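Local structure of probable hydrogenase maturation factor HypB (Methanocaldococcus jannaschii, 2HF9) at residues Met163-Asp175 / Ile194-Thr207. The protein binds GTP, probably hydrolyses it slowly, and is probably required for inserting nickel into the metal centre of [NiFe] hydrogenases during their maturation. Residues are numbered along the deposited sequence; the frame is centred on the assembly and turned at random.
With GSP (5'-guanosine-diphosphate-monothiophosphate), chain E.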
loop_
_atom_site.group_PDB
_atom_site.type_symbol
_atom_site.label_atom_id
_atom_site.label_comp_id
_atom_site.label_asym_id
_atom_site.label_seq_id
_atom_site.Cartn_x
_atom_site.Cartn_y
_atom_site.Cartn_z
ATOM N N MET A 163 4.249 -11.063 -6.038
ATOM C CA MET A 163 3.879 -11.384 -7.419
ATOM C C MET A 163 4.056 -12.862 -7.718
ATOM O O MET A 163 3.241 -13.459 -8.419
ATOM C CB MET A 163 4.676 -10.541 -8.424
ATOM C CG MET A 163 4.397 -9.053 -8.357
ATOM S SD MET A 163 2.660 -8.610 -8.565
ATOM C CE MET A 163 2.694 -6.978 -7.841
ATOM N N LYS A 164 5.112 -13.451 -7.163
ATOM C CA LYS A 164 5.387 -14.881 -7.329
ATOM C C LYS A 164 4.372 -15.782 -6.630
ATOM O O LYS A 164 4.295 -16.977 -6.926
ATOM C CB LYS A 164 6.800 -15.219 -6.847
ATOM C CG LYS A 164 7.907 -14.606 -7.683
ATOM C CD LYS A 164 9.265 -15.107 -7.219
ATOM C CE LYS A 164 10.388 -14.258 -7.787
ATOM N NZ LYS A 164 10.662 -13.070 -6.920
ATOM N N THR A 165 3.601 -15.217 -5.702
ATOM C CA THR A 165 2.591 -15.991 -4.969
ATOM C C THR A 165 1.217 -15.925 -5.645
ATOM O O THR A 165 0.285 -16.622 -5.245
ATOM C CB THR A 165 2.481 -15.556 -3.477
ATOM O OG1 THR A 165 1.803 -14.296 -3.380
ATOM C CG2 THR A 165 3.866 -15.439 -2.840
ATOM N N ALA A 166 1.109 -15.105 -6.689
ATOM C CA ALA A 166 -0.160 -14.889 -7.378
ATOM C C ALA A 166 -0.449 -15.953 -8.433
ATOM O O ALA A 166 0.453 -16.395 -9.152
ATOM C CB ALA A 166 -0.184 -13.507 -8.008
ATOM N N ASP A 167 -1.715 -16.356 -8.508
ATOM C CA ASP A 167 -2.219 -17.199 -9.584
ATOM C C ASP A 167 -2.798 -16.319 -10.691
ATOM O O ASP A 167 -2.798 -16.691 -11.871
ATOM C CB ASP A 167 -3.289 -18.146 -9.048
ATOM C CG ASP A 167 -2.746 -19.097 -7.995
ATOM O OD1 ASP A 167 -1.919 -19.958 -8.348
ATOM O OD2 ASP A 167 -3.145 -18.976 -6.818
ATOM N N LEU A 168 -3.299 -15.156 -10.286
ATOM C CA LEU A 168 -3.770 -14.134 -11.204
ATOM C C LEU A 168 -3.196 -12.785 -10.795
ATOM O O LEU A 168 -3.277 -12.394 -9.630
ATOM C CB LEU A 168 -5.305 -14.065 -11.219
ATOM C CG LEU A 168 -5.945 -12.888 -11.970
ATOM C CD1 LEU A 168 -5.716 -12.981 -13.477
ATOM C CD2 LEU A 168 -7.433 -12.750 -11.653
ATOM N N ILE A 169 -2.618 -12.084 -11.766
ATOM C CA ILE A 169 -2.157 -10.720 -11.560
ATOM C C ILE A 169 -3.036 -9.783 -12.391
ATOM O O ILE A 169 -3.117 -9.898 -13.622
ATOM C CB ILE A 169 -0.659 -10.561 -11.896
ATOM C CG1 ILE A 169 0.182 -11.413 -10.934
ATOM C CG2 ILE A 169 -0.241 -9.095 -11.807
ATOM C CD1 ILE A 169 1.603 -11.712 -11.393
ATOM N N VAL A 170 -3.722 -8.886 -11.692
ATOM C CA VAL A 170 -4.610 -7.911 -12.316
ATOM C C VAL A 170 -3.943 -6.537 -12.308
ATOM O O VAL A 170 -3.602 -6.002 -11.248
ATOM C CB VAL A 170 -5.979 -7.847 -11.588
ATOM C CG1 VAL A 170 -6.878 -6.783 -12.204
ATOM C CG2 VAL A 170 -6.664 -9.210 -11.631
ATOM N N ILE A 171 -3.726 -5.999 -13.503
ATOM C CA ILE A 171 -3.235 -4.642 -13.670
ATOM C C ILE A 171 -4.464 -3.792 -13.963
ATOM O O ILE A 171 -4.968 -3.754 -15.098
ATOM C CB ILE A 171 -2.166 -4.550 -14.789
ATOM C CG1 ILE A 171 -0.978 -5.469 -14.460
ATOM C CG2 ILE A 171 -1.687 -3.109 -14.971
ATOM C CD1 ILE A 171 -0.178 -5.935 -15.670
ATOM N N ASN A 172 -4.965 -3.152 -12.910
ATOM C CA ASN A 172 -6.226 -2.427 -12.943
ATOM C C ASN A 172 -6.014 -0.944 -13.277
ATOM O O ASN A 172 -4.873 -0.464 -13.314
ATOM C CB ASN A 172 -6.961 -2.599 -11.597
ATOM C CG ASN A 172 -8.396 -2.092 -11.627
ATOM O OD1 ASN A 172 -8.879 -1.510 -10.645
ATOM N ND2 ASN A 172 -9.084 -2.303 -12.743
ATOM N N LYS A 173 -7.119 -0.238 -13.523
ATOM C CA LYS A 173 -7.130 1.197 -13.849
ATOM C C LYS A 173 -6.366 1.513 -15.137
ATOM O O LYS A 173 -5.698 2.543 -15.227
ATOM C CB LYS A 173 -6.597 2.052 -12.682
ATOM C CG LYS A 173 -7.346 1.876 -11.365
ATOM C CD LYS A 173 -6.820 2.825 -10.292
ATOM C CE LYS A 173 -7.254 2.371 -8.911
ATOM N NZ LYS A 173 -6.309 2.882 -7.861
ATOM N N ILE A 174 -6.478 0.641 -16.137
ATOM C CA ILE A 174 -5.778 0.871 -17.408
ATOM C C ILE A 174 -6.275 2.135 -18.114
ATOM O O ILE A 174 -5.564 2.713 -18.939
ATOM C CB ILE A 174 -5.801 -0.363 -18.365
ATOM C CG1 ILE A 174 -7.235 -0.728 -18.789
ATOM C CG2 ILE A 174 -5.030 -1.538 -17.738
ATOM C CD1 ILE A 174 -7.314 -1.773 -19.912
ATOM N N ASP A 175 -7.481 2.574 -17.752
ATOM C CA ASP A 175 -8.045 3.819 -18.269
ATOM C C ASP A 175 -7.288 5.070 -17.796
ATOM O O ASP A 175 -7.449 6.147 -18.371
ATOM C CB ASP A 175 -9.542 3.913 -17.946
ATOM C CG ASP A 175 -9.832 3.872 -16.451
ATOM O OD1 ASP A 175 -9.680 2.796 -15.827
ATOM O OD2 ASP A 175 -10.231 4.919 -15.902
ATOM N N ILE A 194 8.157 -12.215 -14.150
ATOM C CA ILE A 194 8.383 -12.495 -12.731
ATOM C C ILE A 194 7.614 -13.739 -12.274
ATOM O O ILE A 194 8.119 -14.525 -11.471
ATOM C CB ILE A 194 8.081 -11.249 -11.862
ATOM C CG1 ILE A 194 9.126 -10.162 -12.147
ATOM C CG2 ILE A 194 8.073 -11.595 -10.373
ATOM C CD1 ILE A 194 8.739 -8.759 -11.696
ATOM N N ASN A 195 6.409 -13.919 -12.811
ATOM C CA ASN A 195 5.602 -15.108 -12.541
ATOM C C ASN A 195 5.039 -15.717 -13.833
ATOM O O ASN A 195 3.887 -15.455 -14.198
ATOM C CB ASN A 195 4.473 -14.794 -11.542
ATOM C CG ASN A 195 3.807 -16.050 -10.999
ATOM O OD1 ASN A 195 3.977 -17.144 -11.541
ATOM N ND2 ASN A 195 3.042 -15.897 -9.924
ATOM N N PRO A 196 5.859 -16.533 -14.531
ATOM C CA PRO A 196 5.474 -17.178 -15.789
ATOM C C PRO A 196 4.249 -18.086 -15.694
ATOM O O PRO A 196 3.615 -18.356 -16.712
ATOM C CB PRO A 196 6.712 -18.008 -16.153
ATOM C CG PRO A 196 7.834 -17.348 -15.458
ATOM C CD PRO A 196 7.245 -16.870 -14.160
ATOM N N ASP A 197 3.925 -18.547 -14.486
ATOM C CA ASP A 197 2.805 -19.467 -14.277
ATOM C C ASP A 197 1.466 -18.760 -14.045
ATOM O O ASP A 197 0.407 -19.376 -14.179
ATOM C CB ASP A 197 3.102 -20.432 -13.119
ATOM C CG ASP A 197 4.262 -21.374 -13.419
ATOM O OD1 ASP A 197 4.559 -21.626 -14.608
ATOM O OD2 ASP A 197 4.883 -21.862 -12.453
ATOM N N ALA A 198 1.517 -17.471 -13.714
ATOM C CA ALA A 198 0.311 -16.694 -13.405
ATOM C C ALA A 198 -0.464 -16.267 -14.650
ATOM O O ALA A 198 0.114 -16.106 -15.725
ATOM C CB ALA A 198 0.673 -15.468 -12.578
ATOM N N GLU A 199 -1.775 -16.085 -14.496
ATOM C CA GLU A 199 -2.564 -15.386 -15.505
ATOM C C GLU A 199 -2.372 -13.894 -15.271
ATOM O O GLU A 199 -2.324 -13.448 -14.124
ATOM C CB GLU A 199 -4.046 -15.757 -15.417
ATOM C CG GLU A 199 -4.370 -17.186 -15.857
ATOM C CD GLU A 199 -3.897 -17.491 -17.271
ATOM O OE1 GLU A 199 -4.282 -16.756 -18.208
ATOM O OE2 GLU A 199 -3.131 -18.462 -17.442
ATOM N N VAL A 200 -2.224 -13.135 -16.352
ATOM C CA VAL A 200 -2.052 -11.688 -16.251
ATOM C C VAL A 200 -3.145 -10.993 -17.060
ATOM O O VAL A 200 -3.280 -11.220 -18.260
ATOM C CB VAL A 200 -0.636 -11.232 -16.714
ATOM C CG1 VAL A 200 -0.486 -9.723 -16.573
ATOM C CG2 VAL A 200 0.456 -11.942 -15.913
ATOM N N VAL A 201 -3.929 -10.153 -16.389
ATOM C CA VAL A 201 -5.070 -9.489 -17.014
ATOM C C VAL A 201 -4.946 -7.968 -16.899
ATOM O O VAL A 201 -4.707 -7.433 -15.816
ATOM C CB VAL A 201 -6.415 -9.985 -16.400
ATOM C CG1 VAL A 201 -7.610 -9.184 -16.925
ATOM C CG2 VAL A 201 -6.616 -11.475 -16.666
ATOM N N LEU A 202 -5.091 -7.287 -18.034
ATOM C CA LEU A 202 -5.188 -5.833 -18.061
ATOM C C LEU A 202 -6.657 -5.457 -17.901
ATOM O O LEU A 202 -7.519 -5.924 -18.654
ATOM C CB LEU A 202 -4.602 -5.262 -19.360
ATOM C CG LEU A 202 -3.088 -5.447 -19.551
ATOM C CD1 LEU A 202 -2.678 -5.126 -20.989
ATOM C CD2 LEU A 202 -2.295 -4.590 -18.563
ATOM N N LEU A 203 -6.939 -4.627 -16.905
ATOM C CA LEU A 203 -8.318 -4.366 -16.505
ATOM C C LEU A 203 -8.618 -2.892 -16.295
ATOM O O LEU A 203 -7.784 -2.135 -15.795
ATOM C CB LEU A 203 -8.648 -5.147 -15.218
ATOM C CG LEU A 203 -10.063 -5.027 -14.623
ATOM C CD1 LEU A 203 -11.112 -5.635 -15.541
ATOM C CD2 LEU A 203 -10.141 -5.647 -13.236
ATOM N N SER A 204 -9.827 -2.493 -16.680
ATOM C CA SER A 204 -10.416 -1.263 -16.187
ATOM C C SER A 204 -11.792 -1.593 -15.634
ATOM O O SER A 204 -12.656 -2.078 -16.366
ATOM C CB SER A 204 -10.548 -0.215 -17.289
ATOM O OG SER A 204 -11.288 0.898 -16.809
ATOM N N LEU A 205 -11.988 -1.340 -14.343
ATOM C CA LEU A 205 -13.298 -1.516 -13.724
ATOM C C LEU A 205 -14.233 -0.340 -14.004
ATOM O O LEU A 205 -15.395 -0.353 -13.593
ATOM C CB LEU A 205 -13.155 -1.770 -12.221
ATOM C CG LEU A 205 -12.588 -3.156 -11.882
ATOM C CD1 LEU A 205 -12.112 -3.220 -10.443
ATOM C CD2 LEU A 205 -13.611 -4.273 -12.182
ATOM N N LYS A 206 -13.714 0.677 -14.694
ATOM C CA LYS A 206 -14.524 1.806 -15.158
ATOM C C LYS A 206 -15.152 1.488 -16.523
ATOM O O LYS A 206 -16.367 1.570 -16.677
ATOM C CB LYS A 206 -13.679 3.084 -15.218
ATOM C CG LYS A 206 -14.441 4.351 -15.591
ATOM C CD LYS A 206 -13.545 5.574 -15.390
ATOM C CE LYS A 206 -14.324 6.880 -15.437
ATOM N NZ LYS A 206 -13.453 8.017 -15.010
ATOM N N THR A 207 -14.328 1.103 -17.498
ATOM C CA THR A 207 -14.816 0.752 -18.840
ATOM C C THR A 207 -15.258 -0.709 -18.909
ATOM O O THR A 207 -15.994 -1.100 -19.822
ATOM C CB THR A 207 -13.739 0.960 -19.919
ATOM O OG1 THR A 207 -12.717 -0.036 -19.769
ATOM C CG2 THR A 207 -13.128 2.364 -19.837
HETATM P PG GSP E . -8.727 -0.653 -0.034
HETATM O O3B GSP E . -8.937 -0.263 -1.581
HETATM S S1G GSP E . -7.081 -1.089 0.235
HETATM O O2G GSP E . -9.091 0.606 0.774
HETATM O O3G GSP E . -9.683 -1.802 0.330
HETATM P PB GSP E . -9.441 -1.282 -2.727
HETATM O O1B GSP E . -8.263 -1.957 -3.309
HETATM O O2B GSP E . -10.475 -2.224 -2.262
HETATM P PA GSP E . -11.440 0.254 -4.184
HETATM O O1A GSP E . -12.280 -0.811 -4.782
HETATM O O2A GSP E . -12.078 0.852 -2.984
HETATM O O3A GSP E . -9.946 -0.260 -3.870
HETATM O "O5'" GSP E . -11.124 1.339 -5.319
HETATM C "C5'" GSP E . -10.303 2.459 -5.052
HETATM C "C4'" GSP E . -10.701 3.620 -5.957
HETATM O "O4'" GSP E . -10.322 3.360 -7.299
HETATM C "C3'" GSP E . -12.197 3.882 -5.979
HETATM O "O3'" GSP E . -12.344 5.284 -6.011
HETATM C "C2'" GSP E . -12.664 3.275 -7.284
HETATM O "O2'" GSP E . -13.764 3.957 -7.826
HETATM C "C1'" GSP E . -11.442 3.454 -8.165
HETATM N N9 GSP E . -11.233 2.449 -9.219
HETATM C C8 GSP E . -11.108 1.088 -9.088
HETATM N N7 GSP E . -10.868 0.571 -10.314
HETATM C C5 GSP E . -10.822 1.579 -11.215
HETATM C C6 GSP E . -10.606 1.613 -12.592
HETATM O O6 GSP E . -10.405 0.572 -13.215
HETATM N N1 GSP E . -10.611 2.831 -13.248
HETATM C C2 GSP E . -10.836 4.003 -12.545
HETATM N N2 GSP E . -10.847 5.170 -13.181
HETATM N N3 GSP E . -11.047 3.966 -11.179
HETATM C C4 GSP E . -11.037 2.769 -10.531
HETATM O O HOH W 1 -2.452 -19.309 -12.578
HETATM O O HOH W 2 -11.165 7.216 -17.040
#
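Ser204 and Asp175 meet at the guanine end of two parallel strands, 168-172 and 199-202. The hydroxyl of Ser204 donates to Asp175 OD1, 2.7 Å from OG, and comes from above the carboxylate plane. The same OG accepts the backbone N-H of Lys206 and, nearly straight at 177°, that of Thr207, an ST motif. Asp175 OD1 also takes GSP N1 at 2.7 Å, and Asp175 OD2 takes GSP N2 at 2.8 Å. The backbone N of Leu205 donates to GSP O6. With an alanine at Ser204 the OG bonds are gone, and the Asp175 carboxylate is likely to turn more freely against the guanine.

A parallel backbone ladder joins the strands, from Glu199 N on Asp167 O to Leu203 N on Ile171 O. Packing is tight on one face, where Leu168 CD1 lies 3.6 Å from Val201 CG2 and Val170 CG1 meets Leu203 CD2. On the other, Ile171 and Leu202 run side by side under helix 184-194. At the far end Asn195, with CG anti to the backbone N (chi1 -167°), sends ND2 to Met163 O at 2.9 Å.

The solvent side is looser: Lys164 crosses Ile194, and Glu199 is exposed. Lys206 NZ forms no salt bridge with Asp175, but a water links them and Ala179 O of the second subunit holds it.

The C-terminal ends of these strands carry the NKxD (G4) and G5 motifs that select guanine in P-loop GTPases.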